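Local coordinates for protein 2-oxoglutarate-dependent dioxygenase tropC (Talaromyces stipitatus, PDB 6XJJ) that acts as an iron- and 2-oxoglutarate-dependent dioxygenase in the biosynthesis of fungal tropolones, at residues Gly116-Gly121 with Thr160-Trp165; Thr144-Pro149 with Pro218-Arg223. All coordinates share one frame; numbering follows the deposited sequence.

Interaction 1 (Gly116-Gly121 with Thr160-Trp165); sequences GKSFRG and TGPNLW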
ATOM      1  N   GLY A 116       8.225 -21.156  -6.608  1.00 84.15           N
ATOM      2  CA  GLY A 116       8.991 -21.099  -5.374  1.00 87.38           C
ATOM      3  C   GLY A 116       8.356 -20.206  -4.334  1.00 89.29           C
ATOM      4  O   GLY A 116       7.168 -20.326  -4.012  1.00 77.05           O
ATOM      5  N   LYS A 117       9.156 -19.287  -3.801  1.00 90.84           N
ATOM      6  CA  LYS A 117       8.704 -18.352  -2.784  1.00 84.00           C
ATOM      7  C   LYS A 117       8.275 -17.014  -3.376  1.00 84.11           C
ATOM      8  O   LYS A 117       8.095 -16.043  -2.633  1.00 76.91           O
ATOM      9  CB  LYS A 117       9.802 -18.157  -1.735  1.00 88.38           C
ATOM     10  CG  LYS A 117      10.104 -19.429  -0.958  1.00 98.05           C
ATOM     11  CD  LYS A 117      11.284 -19.260  -0.015  1.00 96.57           C
ATOM     12  CE  LYS A 117      11.569 -20.550   0.746  1.00105.87           C
ATOM     13  NZ  LYS A 117      12.783 -20.448   1.611  1.00112.56           N
ATOM     14  N   SER A 118       8.126 -16.932  -4.696  1.00 92.01           N
ATOM     15  CA  SER A 118       7.266 -15.907  -5.258  1.00 85.25           C
ATOM     16  C   SER A 118       5.876 -16.112  -4.696  1.00 93.62           C
ATOM     17  O   SER A 118       5.284 -17.184  -4.856  1.00101.25           O
ATOM     18  CB  SER A 118       7.235 -15.981  -6.781  1.00 75.50           C
ATOM     19  OG  SER A 118       8.510 -15.701  -7.325  1.00103.98           O
ATOM     20  N   PHE A 119       5.366 -15.102  -4.009  1.00 85.33           N
ATOM     21  CA  PHE A 119       4.060 -15.189  -3.376  1.00 84.64           C
ATOM     22  C   PHE A 119       3.152 -14.305  -4.227  1.00 75.77           C
ATOM     23  O   PHE A 119       2.905 -13.135  -3.920  1.00 73.53           O
ATOM     24  CB  PHE A 119       4.152 -14.756  -1.875  1.00 79.23           C
ATOM     25  CG  PHE A 119       2.904 -14.999  -1.083  1.00 70.90           C
ATOM     26  CD1 PHE A 119       2.634 -16.256  -0.573  1.00 86.99           C
ATOM     27  CD2 PHE A 119       2.014 -13.970  -0.819  1.00 85.20           C
ATOM     28  CE1 PHE A 119       1.496 -16.491   0.174  1.00 76.99           C
ATOM     29  CE2 PHE A 119       0.870 -14.200  -0.077  1.00 96.52           C
ATOM     30  CZ  PHE A 119       0.612 -15.464   0.421  1.00 86.53           C
ATOM     31  N   ARG A 120       2.694 -14.877  -5.343  1.00 80.57           N
ATOM     32  CA  ARG A 120       1.969 -14.162  -6.384  1.00 83.21           C
ATOM     33  C   ARG A 120       0.719 -14.947  -6.750  1.00 78.73           C
ATOM     34  O   ARG A 120       0.726 -16.179  -6.754  1.00 86.08           O
ATOM     35  CB  ARG A 120       2.815 -13.988  -7.649  1.00 73.53           C
ATOM     36  CG  ARG A 120       4.148 -13.325  -7.431  1.00 74.29           C
ATOM     37  CD  ARG A 120       4.040 -11.849  -7.094  1.00 77.23           C
ATOM     38  NE  ARG A 120       5.378 -11.315  -6.869  1.00 81.28           N
ATOM     39  CZ  ARG A 120       6.201 -10.924  -7.834  1.00 73.74           C
ATOM     40  NH1 ARG A 120       5.823 -10.984  -9.103  1.00 84.25           N
ATOM     41  NH2 ARG A 120       7.405 -10.470  -7.527  1.00 72.66           N
ATOM     42  N   GLY A 121      -0.345 -14.225  -7.088  1.00 81.01           N
ATOM     43  CA  GLY A 121      -1.579 -14.853  -7.518  1.00 75.43           C
ATOM     44  C   GLY A 121      -2.752 -14.580  -6.596  1.00 79.29           C
ATOM     45  O   GLY A 121      -2.802 -13.535  -5.939  1.00 76.47           O
ATOM     46  N   THR A 160       9.898 -12.380  -5.267  1.00 85.72           N
ATOM     47  CA  THR A 160      10.506 -11.910  -6.505  1.00 92.53           C
ATOM     48  C   THR A 160      10.447 -13.012  -7.553  1.00 88.35           C
ATOM     49  O   THR A 160      10.900 -14.134  -7.310  1.00 83.43           O
ATOM     50  CB  THR A 160      11.954 -11.447  -6.290  1.00 85.82           C
ATOM     51  OG1 THR A 160      12.717 -12.485  -5.665  1.00101.95           O
ATOM     52  CG2 THR A 160      11.990 -10.185  -5.431  1.00 86.43           C
ATOM     53  N   GLY A 161       9.898 -12.679  -8.719  1.00 94.96           N
ATOM     54  CA  GLY A 161       9.657 -13.644  -9.763  1.00 85.90           C
ATOM     55  C   GLY A 161       8.573 -13.154 -10.696  1.00 75.24           C
ATOM     56  O   GLY A 161       8.221 -11.973 -10.693  1.00 74.63           O
ATOM     57  N   PRO A 162       8.022 -14.047 -11.513  1.00 80.44           N
ATOM     58  CA  PRO A 162       6.941 -13.648 -12.417  1.00 79.34           C
ATOM     59  C   PRO A 162       5.583 -13.602 -11.734  1.00 84.40           C
ATOM     60  O   PRO A 162       5.335 -14.270 -10.727  1.00 72.88           O
ATOM     61  CB  PRO A 162       6.970 -14.733 -13.499  1.00 62.64           C
ATOM     62  CG  PRO A 162       7.525 -15.906 -12.843  1.00 61.37           C
ATOM     63  CD  PRO A 162       8.469 -15.425 -11.772  1.00 77.12           C
ATOM     64  N   ASN A 163       4.699 -12.786 -12.301  1.00 88.17           N
ATOM     65  CA  ASN A 163       3.325 -12.719 -11.836  1.00 80.46           C
ATOM     66  C   ASN A 163       2.503 -13.859 -12.429  1.00 77.26           C
ATOM     67  O   ASN A 163       2.858 -14.447 -13.452  1.00 95.52           O
ATOM     68  CB  ASN A 163       2.686 -11.386 -12.218  1.00 67.06           C
ATOM     69  CG  ASN A 163       3.269 -10.223 -11.453  1.00 77.25           C
ATOM     70  OD1 ASN A 163       3.067 -10.093 -10.244  1.00 88.12           O
ATOM     71  ND2 ASN A 163       3.955  -9.340 -12.159  1.00 72.34           N
ATOM     72  N   LEU A 164       1.389 -14.169 -11.771  1.00 84.97           N
ATOM     73  CA  LEU A 164       0.396 -15.077 -12.325  1.00 82.81           C
ATOM     74  C   LEU A 164      -0.798 -14.269 -12.804  1.00 72.11           C
ATOM     75  O   LEU A 164      -1.289 -13.391 -12.087  1.00 81.10           O
ATOM     76  CB  LEU A 164      -0.063 -16.125 -11.312  1.00 85.96           C
ATOM     77  CG  LEU A 164       0.972 -17.120 -10.791  1.00 79.28           C
ATOM     78  CD1 LEU A 164       0.269 -18.166  -9.938  1.00 86.34           C
ATOM     79  CD2 LEU A 164       1.754 -17.764 -11.916  1.00 92.45           C
ATOM     80  N   TRP A 165      -1.271 -14.580 -14.005  1.00 80.18           N
ATOM     81  CA  TRP A 165      -2.319 -13.790 -14.613  1.00 81.86           C
ATOM     82  C   TRP A 165      -3.504 -14.672 -14.985  1.00 71.68           C
ATOM     83  O   TRP A 165      -3.314 -15.802 -15.446  1.00 69.60           O
ATOM     84  CB  TRP A 165      -1.809 -13.071 -15.867  1.00 76.30           C
ATOM     85  CG  TRP A 165      -0.701 -12.075 -15.595  1.00 67.44           C
ATOM     86  CD1 TRP A 165       0.629 -12.248 -15.837  1.00 69.04           C
ATOM     87  CD2 TRP A 165      -0.831 -10.778 -14.993  1.00 71.77           C
ATOM     88  NE1 TRP A 165       1.333 -11.136 -15.449  1.00 74.69           N
ATOM     89  CE2 TRP A 165       0.461 -10.218 -14.923  1.00 74.53           C
ATOM     90  CE3 TRP A 165      -1.915 -10.033 -14.513  1.00 71.41           C
ATOM     91  CZ2 TRP A 165       0.700  -8.947 -14.393  1.00 75.74           C
ATOM     92  CZ3 TRP A 165      -1.677  -8.771 -13.987  1.00 69.96           C
ATOM     93  CH2 TRP A 165      -0.380  -8.241 -13.933  1.00 78.98           C
TER
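Arg120 reaches from the 116-121 loop to the backbone of the 160-165 loop and the amide of Asn163, mainly through its guanidinium group. NH1 of Arg120 lies 3.0 Å from O of Gly161 and 3.1 Å from OD1 of Asn163. Both hydrogen bonds are weak and bent, with N-H...acceptor angles of 125° and 128°. The guanidinium and the Asn163 amide are turned 39° against each other, neither coplanar nor stacked. With CG beside the backbone N, Arg120 brings this atom 3.6 Å from O of Pro162; the bend at chi2 then turns the rest of the chain toward Gly161 and Asn163. Nearby, OG of Ser118 makes a weak bond to O of Thr160 at 2.9 Å, and at the other end of the contact CD1 of Leu164 packs 3.8 Å from O of Arg120, close to Gly121.

Outside the two segments, NH2 of Arg120 has its stronger partner in O of Ser159, while the Asn163 amide is held from segment 144-149. Away from the annotated iron site, the contact joins two irregular loops of the N-terminal family region. Its chemistry implies that a buried, presumably charged guanidinium is satisfied largely by neutral oxygens, NH1 being shared among weak bonds that include one to O of Ala146.

Interaction 2 (Thr144-Pro149 with Pro218-Arg223); sequences TGAEIP and PSIPMR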
ATOM      1  N   THR A 144       0.492  -9.022  -6.926  1.00 70.39           N
ATOM      2  CA  THR A 144       1.490  -8.851  -7.972  1.00 73.82           C
ATOM      3  C   THR A 144       2.786  -8.321  -7.371  1.00 80.10           C
ATOM      4  O   THR A 144       2.836  -7.877  -6.221  1.00 79.99           O
ATOM      5  CB  THR A 144       1.007  -7.892  -9.070  1.00 70.31           C
ATOM      6  OG1 THR A 144       0.664  -6.629  -8.488  1.00 70.52           O
ATOM      7  CG2 THR A 144      -0.189  -8.462  -9.797  1.00 65.02           C
ATOM      8  N   GLY A 145       3.842  -8.390  -8.174  1.00 80.51           N
ATOM      9  CA  GLY A 145       5.101  -7.743  -7.870  1.00 67.67           C
ATOM     10  C   GLY A 145       5.761  -7.306  -9.160  1.00 76.98           C
ATOM     11  O   GLY A 145       5.105  -7.300 -10.206  1.00 69.16           O
ATOM     12  N   ALA A 146       7.035  -6.920  -9.115  1.00 73.52           N
ATOM     13  CA  ALA A 146       7.732  -6.568 -10.345  1.00 67.45           C
ATOM     14  C   ALA A 146       7.877  -7.808 -11.215  1.00 80.79           C
ATOM     15  O   ALA A 146       8.127  -8.908 -10.715  1.00 67.95           O
ATOM     16  CB  ALA A 146       9.105  -5.962 -10.044  1.00 59.29           C
ATOM     17  N   GLU A 147       7.712  -7.634 -12.526  1.00 81.40           N
ATOM     18  CA  GLU A 147       7.732  -8.771 -13.433  1.00 78.31           C
ATOM     19  C   GLU A 147       9.171  -9.228 -13.634  1.00 80.28           C
ATOM     20  O   GLU A 147      10.042  -8.425 -13.979  1.00 88.39           O
ATOM     21  CB  GLU A 147       7.119  -8.416 -14.786  1.00 62.27           C
ATOM     22  CG  GLU A 147       6.811  -9.641 -15.631  1.00 72.19           C
ATOM     23  CD  GLU A 147       5.559 -10.350 -15.156  1.00 78.75           C
ATOM     24  OE1 GLU A 147       4.715  -9.683 -14.520  1.00 80.53           O
ATOM     25  OE2 GLU A 147       5.425 -11.571 -15.382  1.00 88.04           O
ATOM     26  N   ILE A 148       9.415 -10.518 -13.436  1.00 83.78           N
ATOM     27  CA  ILE A 148      10.747 -11.106 -13.575  1.00 78.11           C
ATOM     28  C   ILE A 148      10.591 -12.420 -14.328  1.00 94.18           C
ATOM     29  O   ILE A 148       9.785 -13.267 -13.914  1.00 85.92           O
ATOM     30  CB  ILE A 148      11.414 -11.327 -12.208  1.00 87.86           C
ATOM     31  CG1 ILE A 148      11.676  -9.992 -11.506  1.00 88.45           C
ATOM     32  CG2 ILE A 148      12.704 -12.137 -12.350  1.00 89.05           C
ATOM     33  CD1 ILE A 148      12.668  -9.087 -12.220  1.00 86.84           C
ATOM     34  N   PRO A 149      11.325 -12.646 -15.420  1.00 91.36           N
ATOM     35  CA  PRO A 149      11.151 -13.901 -16.156  1.00 85.35           C
ATOM     36  C   PRO A 149      11.451 -15.107 -15.278  1.00 93.25           C
ATOM     37  O   PRO A 149      12.250 -15.041 -14.340  1.00 81.00           O
ATOM     38  CB  PRO A 149      12.159 -13.786 -17.301  1.00 85.67           C
ATOM     39  CG  PRO A 149      12.376 -12.341 -17.466  1.00 90.20           C
ATOM     40  CD  PRO A 149      12.297 -11.765 -16.092  1.00 85.23           C
ATOM     41  N   PRO A 218      13.611  -2.045  -6.826  1.00 87.51           N
ATOM     42  CA  PRO A 218      12.837  -2.155  -5.586  1.00 83.85           C
ATOM     43  C   PRO A 218      11.934  -3.377  -5.552  1.00 69.63           C
ATOM     44  O   PRO A 218      11.525  -3.919  -6.580  1.00 79.01           O
ATOM     45  CB  PRO A 218      12.003  -0.872  -5.597  1.00 95.53           C
ATOM     46  CG  PRO A 218      11.796  -0.599  -7.063  1.00 78.19           C
ATOM     47  CD  PRO A 218      13.027  -1.074  -7.768  1.00 74.52           C
ATOM     48  N   SER A 219      11.604  -3.790  -4.330  1.00 84.44           N
ATOM     49  CA  SER A 219      10.631  -4.852  -4.100  1.00 78.71           C
ATOM     50  C   SER A 219       9.288  -4.171  -3.872  1.00 74.82           C
ATOM     51  O   SER A 219       9.075  -3.525  -2.841  1.00 74.15           O
ATOM     52  CB  SER A 219      11.037  -5.719  -2.911  1.00 61.51           C
ATOM     53  OG  SER A 219      10.138  -6.795  -2.708  1.00 84.73           O
ATOM     54  N   ILE A 220       8.397  -4.286  -4.846  1.00 69.21           N
ATOM     55  CA  ILE A 220       7.178  -3.487  -4.857  1.00 76.90           C
ATOM     56  C   ILE A 220       5.967  -4.361  -5.150  1.00 74.31           C
ATOM     57  O   ILE A 220       5.459  -4.376  -6.280  1.00 70.97           O
ATOM     58  CB  ILE A 220       7.286  -2.339  -5.869  1.00 71.58           C
ATOM     59  CG1 ILE A 220       7.859  -2.856  -7.190  1.00 72.99           C
ATOM     60  CG2 ILE A 220       8.110  -1.210  -5.285  1.00 73.30           C
ATOM     61  CD1 ILE A 220       7.767  -1.871  -8.323  1.00 65.27           C
ATOM     62  N   PRO A 221       5.463  -5.085  -4.164  1.00 59.90           N
ATOM     63  CA  PRO A 221       4.181  -5.758  -4.343  1.00 60.45           C
ATOM     64  C   PRO A 221       3.013  -4.792  -4.263  1.00 69.52           C
ATOM     65  O   PRO A 221       3.067  -3.736  -3.628  1.00 70.16           O
ATOM     66  CB  PRO A 221       4.153  -6.762  -3.185  1.00 64.80           C
ATOM     67  CG  PRO A 221       4.937  -6.120  -2.131  1.00 53.45           C
ATOM     68  CD  PRO A 221       6.021  -5.324  -2.821  1.00 79.28           C
ATOM     69  N   MET A 222       1.964  -5.172  -4.975  1.00 79.72           N
ATOM     70  CA  MET A 222       0.660  -4.533  -4.942  1.00 75.17           C
ATOM     71  C   MET A 222      -0.375  -5.618  -4.711  1.00 71.97           C
ATOM     72  O   MET A 222      -0.179  -6.760  -5.129  1.00 70.75           O
ATOM     73  CB  MET A 222       0.359  -3.830  -6.252  1.00 68.82           C
ATOM     74  CG  MET A 222      -0.917  -2.944  -6.253  1.00 76.17           C
ATOM     75  SD  MET A 222      -1.393  -2.322  -7.857  1.00 83.59           S
ATOM     76  CE  MET A 222      -0.034  -1.285  -8.195  1.00 76.23           C
ATOM     77  N   ARG A 223      -1.481  -5.255  -4.059  1.00 72.80           N
ATOM     78  CA  ARG A 223      -2.584  -6.185  -3.854  1.00 70.39           C
ATOM     79  C   ARG A 223      -3.892  -5.539  -4.283  1.00 70.59           C
ATOM     80  O   ARG A 223      -4.167  -4.385  -3.938  1.00 74.74           O
ATOM     81  CB  ARG A 223      -2.685  -6.647  -2.392  1.00 62.56           C
ATOM     82  CG  ARG A 223      -1.440  -7.378  -1.931  1.00 66.82           C
ATOM     83  CD  ARG A 223      -1.648  -8.228  -0.695  1.00 86.54           C
ATOM     84  NE  ARG A 223      -0.403  -8.872  -0.284  1.00 92.63           N
ATOM     85  CZ  ARG A 223      -0.326  -9.832   0.628  1.00 64.50           C
ATOM     86  NH1 ARG A 223      -1.430 -10.301   1.188  1.00 79.61           N
ATOM     87  NH2 ARG A 223       0.848 -10.362   0.939  1.00 78.19           N
TER
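Thr144 and Met222 form an antiparallel hydrogen-bonded pair where strand 139-144 ends and strand 222-227 begins, within the mixed sheet of the double-stranded beta-helix fold that 2-oxoglutarate-dependent dioxygenases share. Two backbone bonds join them. N of Thr144 donates to O of Met222 at 3.0 Å, almost straight at 177°, and N of Met222 returns a bond to O of Thr144 at 3.1 Å.

Among the side-chain polar groups, OG1 of Thr144 adds a long, weak bond to O of Met222 at 3.5 Å. A chi1 of 57° sets this hydroxyl between the backbone N and the carbonyl carbon, on the Met222 side. Helix 171-204 supplies Arg182, which bonds to O of Ile220 and weakly to OG1 of Thr144.

Packing between the side chains is modest. Those of Thr144 and Met222 run alongside each other and point the same way, with OG1 of Thr144 3.6 Å from CB of Met222. The Met222 chain then leads off against Tyr181, Arg182 and Met185 of the helix. Beyond the pair, CB of Ala146 makes an apolar contact with CG1 of Ile220 at 4.4 Å.

The side chain of Pro221 lies about 11 Å from the bound iron. O of Thr144, which already accepts the N-H of Met222, also receives a CA-H...O contact from CA of Pro221 at 3.1 Å.

Overall arrangement
The centres of the two interactions lie 8 Å apart, on the same side of the chain's centre, and their segments alternate along the sequence: 116-121, 144-149, 160-165, then 218-223. Asn163 of interaction 1 connects them directly through probable hydrogen bonds to Gly145 and Glu147 of interaction 2. Interaction 2 belongs to the mixed sheet, pairing strand 139-144 with strand 222-227; interaction 1 sits farther out, where the 116-121 loop leads into the edge strand 121-123. Interaction 2 joins the N-terminal family region to the Fe2OG dioxygenase region, and interaction 1 ties two loops within the former, so that contacts continue from the outer loops to a strand near the iron site.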